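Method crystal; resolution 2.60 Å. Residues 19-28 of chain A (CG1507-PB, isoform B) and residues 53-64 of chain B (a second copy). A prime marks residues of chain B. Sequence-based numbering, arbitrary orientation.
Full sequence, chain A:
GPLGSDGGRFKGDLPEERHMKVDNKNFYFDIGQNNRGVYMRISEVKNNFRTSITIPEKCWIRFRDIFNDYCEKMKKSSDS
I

Chain A (19-28) HMKVDNKNFY
Chain B (53-64) ITIPEKCWIRFR

The centre of the contact is an apolar cluster in which Met20, Val22 and Phe27 of a β-hairpin meet Cys59′, Phe63′ and Pro56′ of the second copy. Met20, modelled as selenomethionine, extends with chi1 and chi2 both t and then turns at chi3 (p, 87°), which sets CE 3.4 Å from Cys59′ SG and 3.5 Å from Phe63′ CD1, near the plane of that ring; its SE lies 3.6 Å from Arg62′ CB. Beside it, Phe27 (chi1 m, chi2 -82°) presents a ring face to the edge of Phe63′ (chi1 -123°, between wells; chi2 86°). The centroids are 5.7 Å apart and the planes stand at 84°, an edge-to-face pair in which Phe63′ CE1 comes within 4.2 Å of Phe27 CG. Val22 (chi1 t) places CG2 3.7 Å from Cys59′ SG (chi1 p) and CG1 4.0 Å from Pro56′ CG, whose ring is C-gamma exo. Phe27 CZ also reaches Pro56′ CD at 4.3 Å.

The backbone frames this cluster. Strands 19-22 and 25-28 pair antiparallel through Met20 N to Phe27 O (2.9 Å), Phe27 N to Met20 O (2.8 Å), Val22 N to Lys25 O (3.0 Å) and Lys25 N to Val22 O (2.9 Å), joined by a type II' turn with Asp23 at phi/psi 50/-121° and Asn24 at -95/17°. Strand alternation sends the CA-to-CB bonds of Met20, Val22, Lys25 and Phe27 toward chain B, whereas that of Lys21 points away. In chain B, strand 53-56 leads through a 3-10 segment at 57-58 to Cys59′, the N-cap of helix 60-64. Strand 19-22 runs antiparallel to this helix (177°, axes 10.5 Å apart), with CA of Met20 8.4 Å from CA of Arg62′ and CA of Val22 7.6 Å from CA of Cys59′. Strand 25-28 crosses strand 53-56 at -112°, their axes 9.6 Å apart.

Toward the margin, the carbonyl of Thr54′ faces chain A: its O lies 3.3 Å from Phe27 CZ, near the ring plane, and accepts a 3.2 Å hydrogen bond from Lys25 NZ, carried there by an extended side chain (m, t, t, t). Arg62′ is anchored within its own chain, NH2 donating to Lys58′ O at 2.8 Å, while its CB packs on Met20. At the exposed edge, Lys58′ (p, t, p, t) lays CD 3.9 Å from Val22 CG1 and brings NZ 3.4 Å from OD1 of Asp23 (chi1 m), a salt bridge whose hydrogen bond is weak.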

# COMPACT_ATOMS: atom_id res chain seq x y z
N HIS A 19 5.12 11.55 3.64
CA HIS A 19 6.31 10.72 3.90
C HIS A 19 6.13 9.97 5.24
O HIS A 19 5.39 10.45 6.11
CB HIS A 19 7.57 11.60 3.97
CG HIS A 19 8.75 10.92 4.60
ND1 HIS A 19 9.08 11.09 5.93
CD2 HIS A 19 9.70 10.12 4.08
CE1 HIS A 19 10.15 10.37 6.21
NE2 HIS A 19 10.56 9.78 5.10
N MSE A 20 6.83 8.86 5.46
CA MSE A 20 6.79 8.20 6.77
C MSE A 20 8.00 7.33 6.98
O MSE A 20 8.48 6.69 6.04
CB MSE A 20 5.53 7.37 6.92
CG MSE A 20 5.41 6.56 8.19
SE MSE A 20 3.84 5.43 8.00
CE MSE A 20 4.63 3.90 7.12
N LYS A 21 8.52 7.30 8.20
CA LYS A 21 9.76 6.58 8.49
C LYS A 21 9.53 5.45 9.47
O LYS A 21 8.79 5.62 10.43
CB LYS A 21 10.80 7.53 9.06
CG LYS A 21 12.20 6.96 9.13
CD LYS A 21 13.11 8.05 9.68
CE LYS A 21 13.39 9.09 8.60
NZ LYS A 21 14.34 10.15 9.02
N VAL A 22 10.14 4.29 9.21
CA VAL A 22 10.05 3.16 10.12
C VAL A 22 11.32 2.36 10.06
O VAL A 22 11.63 1.83 9.00
CB VAL A 22 8.92 2.20 9.76
CG1 VAL A 22 8.89 1.08 10.78
CG2 VAL A 22 7.58 2.89 9.70
N ASP A 23 12.00 2.19 11.18
CA ASP A 23 13.29 1.50 11.21
C ASP A 23 14.20 2.08 10.13
O ASP A 23 14.40 3.29 10.06
CB ASP A 23 13.13 -0.01 10.98
CG ASP A 23 12.25 -0.68 12.01
OD1 ASP A 23 12.25 -0.21 13.17
OD2 ASP A 23 11.58 -1.70 11.68
N ASN A 24 14.62 1.21 9.21
CA ASN A 24 15.54 1.58 8.13
C ASN A 24 14.86 1.94 6.81
O ASN A 24 15.49 1.94 5.75
CB ASN A 24 16.53 0.45 7.86
CG ASN A 24 17.66 0.42 8.86
OD1 ASN A 24 17.45 0.15 10.04
ND2 ASN A 24 18.87 0.70 8.38
N LYS A 25 13.56 2.20 6.86
CA LYS A 25 12.81 2.42 5.65
C LYS A 25 12.13 3.76 5.62
O LYS A 25 11.78 4.33 6.65
CB LYS A 25 11.72 1.36 5.44
CG LYS A 25 12.21 -0.04 5.13
CD LYS A 25 11.05 -1.02 4.95
CE LYS A 25 11.54 -2.38 4.49
NZ LYS A 25 10.43 -3.37 4.42
N ASN A 26 11.96 4.28 4.42
CA ASN A 26 11.14 5.45 4.23
C ASN A 26 10.07 5.11 3.21
O ASN A 26 10.35 4.44 2.22
CB ASN A 26 11.99 6.64 3.81
CG ASN A 26 12.90 7.10 4.93
OD1 ASN A 26 12.56 8.02 5.69
ND2 ASN A 26 14.02 6.41 5.09
N PHE A 27 8.86 5.58 3.47
CA PHE A 27 7.76 5.46 2.53
C PHE A 27 7.40 6.86 2.05
O PHE A 27 7.28 7.80 2.85
CB PHE A 27 6.56 4.77 3.20
CG PHE A 27 6.82 3.33 3.55
CD1 PHE A 27 6.70 2.33 2.60
CD2 PHE A 27 7.21 2.98 4.84
CE1 PHE A 27 6.95 1.02 2.94
CE2 PHE A 27 7.46 1.66 5.16
CZ PHE A 27 7.33 0.69 4.21
N TYR A 28 7.23 7.02 0.75
CA TYR A 28 6.78 8.29 0.21
C TYR A 28 5.44 8.10 -0.47
O TYR A 28 5.18 7.08 -1.11
CB TYR A 28 7.81 8.86 -0.78
CG TYR A 28 9.14 9.13 -0.15
CD1 TYR A 28 10.05 8.10 0.02
CD2 TYR A 28 9.48 10.38 0.33
CE1 TYR A 28 11.27 8.31 0.63
CE2 TYR A 28 10.71 10.60 0.94
CZ TYR A 28 11.60 9.56 1.07
OH TYR A 28 12.83 9.73 1.67
N ILE B 53 5.90 -3.77 -2.23
CA ILE B 53 6.39 -3.09 -1.03
C ILE B 53 6.06 -3.90 0.22
O ILE B 53 5.14 -4.70 0.25
CB ILE B 53 5.79 -1.71 -0.86
CG1 ILE B 53 4.26 -1.83 -0.82
CG2 ILE B 53 6.30 -0.80 -1.97
CD1 ILE B 53 3.55 -0.57 -0.43
N THR B 54 6.84 -3.67 1.26
CA THR B 54 6.71 -4.40 2.50
C THR B 54 6.54 -3.44 3.68
O THR B 54 7.39 -2.59 3.96
CB THR B 54 7.91 -5.33 2.70
OG1 THR B 54 7.72 -6.47 1.86
CG2 THR B 54 7.96 -5.84 4.11
N ILE B 55 5.41 -3.60 4.36
CA ILE B 55 5.00 -2.70 5.42
C ILE B 55 4.97 -3.48 6.70
O ILE B 55 4.22 -4.45 6.79
CB ILE B 55 3.62 -2.11 5.18
CG1 ILE B 55 3.52 -1.52 3.78
CG2 ILE B 55 3.30 -1.05 6.20
CD1 ILE B 55 2.12 -1.29 3.32
N PRO B 56 5.78 -3.08 7.68
CA PRO B 56 5.80 -3.73 9.00
C PRO B 56 4.50 -3.40 9.71
O PRO B 56 4.00 -2.29 9.50
CB PRO B 56 6.98 -3.08 9.73
CG PRO B 56 7.62 -2.16 8.72
CD PRO B 56 6.65 -1.89 7.63
N GLU B 57 3.99 -4.32 10.53
CA GLU B 57 2.73 -4.13 11.24
C GLU B 57 2.69 -2.84 12.06
O GLU B 57 1.69 -2.14 12.03
CB GLU B 57 2.41 -5.31 12.17
CG GLU B 57 0.95 -5.28 12.64
CD GLU B 57 0.60 -6.32 13.71
OE1 GLU B 57 1.47 -7.12 14.12
OE2 GLU B 57 -0.58 -6.33 14.14
N LYS B 58 3.79 -2.48 12.72
CA LYS B 58 3.78 -1.33 13.63
C LYS B 58 3.39 -0.01 12.97
O LYS B 58 3.29 1.02 13.64
CB LYS B 58 5.13 -1.16 14.31
CG LYS B 58 6.23 -0.73 13.36
CD LYS B 58 7.54 -0.51 14.06
CE LYS B 58 8.21 -1.83 14.34
NZ LYS B 58 9.64 -1.68 14.79
N CYS B 59 3.15 -0.02 11.66
CA CYS B 59 2.73 1.22 11.03
C CYS B 59 1.52 1.05 10.11
O CYS B 59 1.19 1.95 9.34
CB CYS B 59 3.91 1.86 10.29
SG CYS B 59 4.49 0.99 8.83
N TRP B 60 0.81 -0.06 10.24
CA TRP B 60 -0.43 -0.26 9.46
C TRP B 60 -1.44 0.87 9.71
O TRP B 60 -2.11 1.33 8.77
CB TRP B 60 -1.08 -1.63 9.76
CG TRP B 60 -0.27 -2.78 9.23
CD1 TRP B 60 0.95 -2.71 8.61
CD2 TRP B 60 -0.64 -4.17 9.20
NE1 TRP B 60 1.38 -3.96 8.25
CE2 TRP B 60 0.42 -4.87 8.59
CE3 TRP B 60 -1.76 -4.89 9.64
CZ2 TRP B 60 0.40 -6.25 8.41
CZ3 TRP B 60 -1.78 -6.27 9.46
CH2 TRP B 60 -0.71 -6.93 8.85
N ILE B 61 -1.57 1.31 10.96
CA ILE B 61 -2.51 2.38 11.29
C ILE B 61 -2.11 3.70 10.63
O ILE B 61 -2.95 4.38 10.02
CB ILE B 61 -2.66 2.59 12.80
CG1 ILE B 61 -3.45 1.43 13.41
CG2 ILE B 61 -3.46 3.86 13.08
CD1 ILE B 61 -4.89 1.43 12.95
N ARG B 62 -0.84 4.07 10.78
CA ARG B 62 -0.32 5.28 10.14
C ARG B 62 -0.63 5.27 8.64
O ARG B 62 -1.07 6.28 8.08
CB ARG B 62 1.19 5.41 10.41
CG ARG B 62 1.56 6.22 11.66
CD ARG B 62 3.04 6.19 12.01
NE ARG B 62 3.42 4.91 12.61
CZ ARG B 62 4.67 4.55 12.90
NH1 ARG B 62 5.69 5.32 12.58
NH2 ARG B 62 4.89 3.37 13.47
N PHE B 63 -0.44 4.12 8.02
CA PHE B 63 -0.78 3.90 6.63
C PHE B 63 -2.27 4.09 6.31
O PHE B 63 -2.65 4.82 5.39
CB PHE B 63 -0.39 2.49 6.27
CG PHE B 63 0.55 2.40 5.14
CD1 PHE B 63 1.91 2.51 5.35
CD2 PHE B 63 0.08 2.17 3.86
CE1 PHE B 63 2.80 2.40 4.29
CE2 PHE B 63 0.96 2.06 2.80
CZ PHE B 63 2.32 2.18 3.02
N ARG B 64 -3.09 3.43 7.11
CA ARG B 64 -4.53 3.48 6.94
C ARG B 64 -5.02 4.93 7.02
O ARG B 64 -5.92 5.33 6.27
CB ARG B 64 -5.18 2.57 7.99
CG ARG B 64 -6.59 2.10 7.63
CD ARG B 64 -7.68 3.00 8.18
NE ARG B 64 -7.71 2.92 9.63
CZ ARG B 64 -7.41 3.93 10.42
NH1 ARG B 64 -7.10 5.11 9.89
NH2 ARG B 64 -7.46 3.78 11.74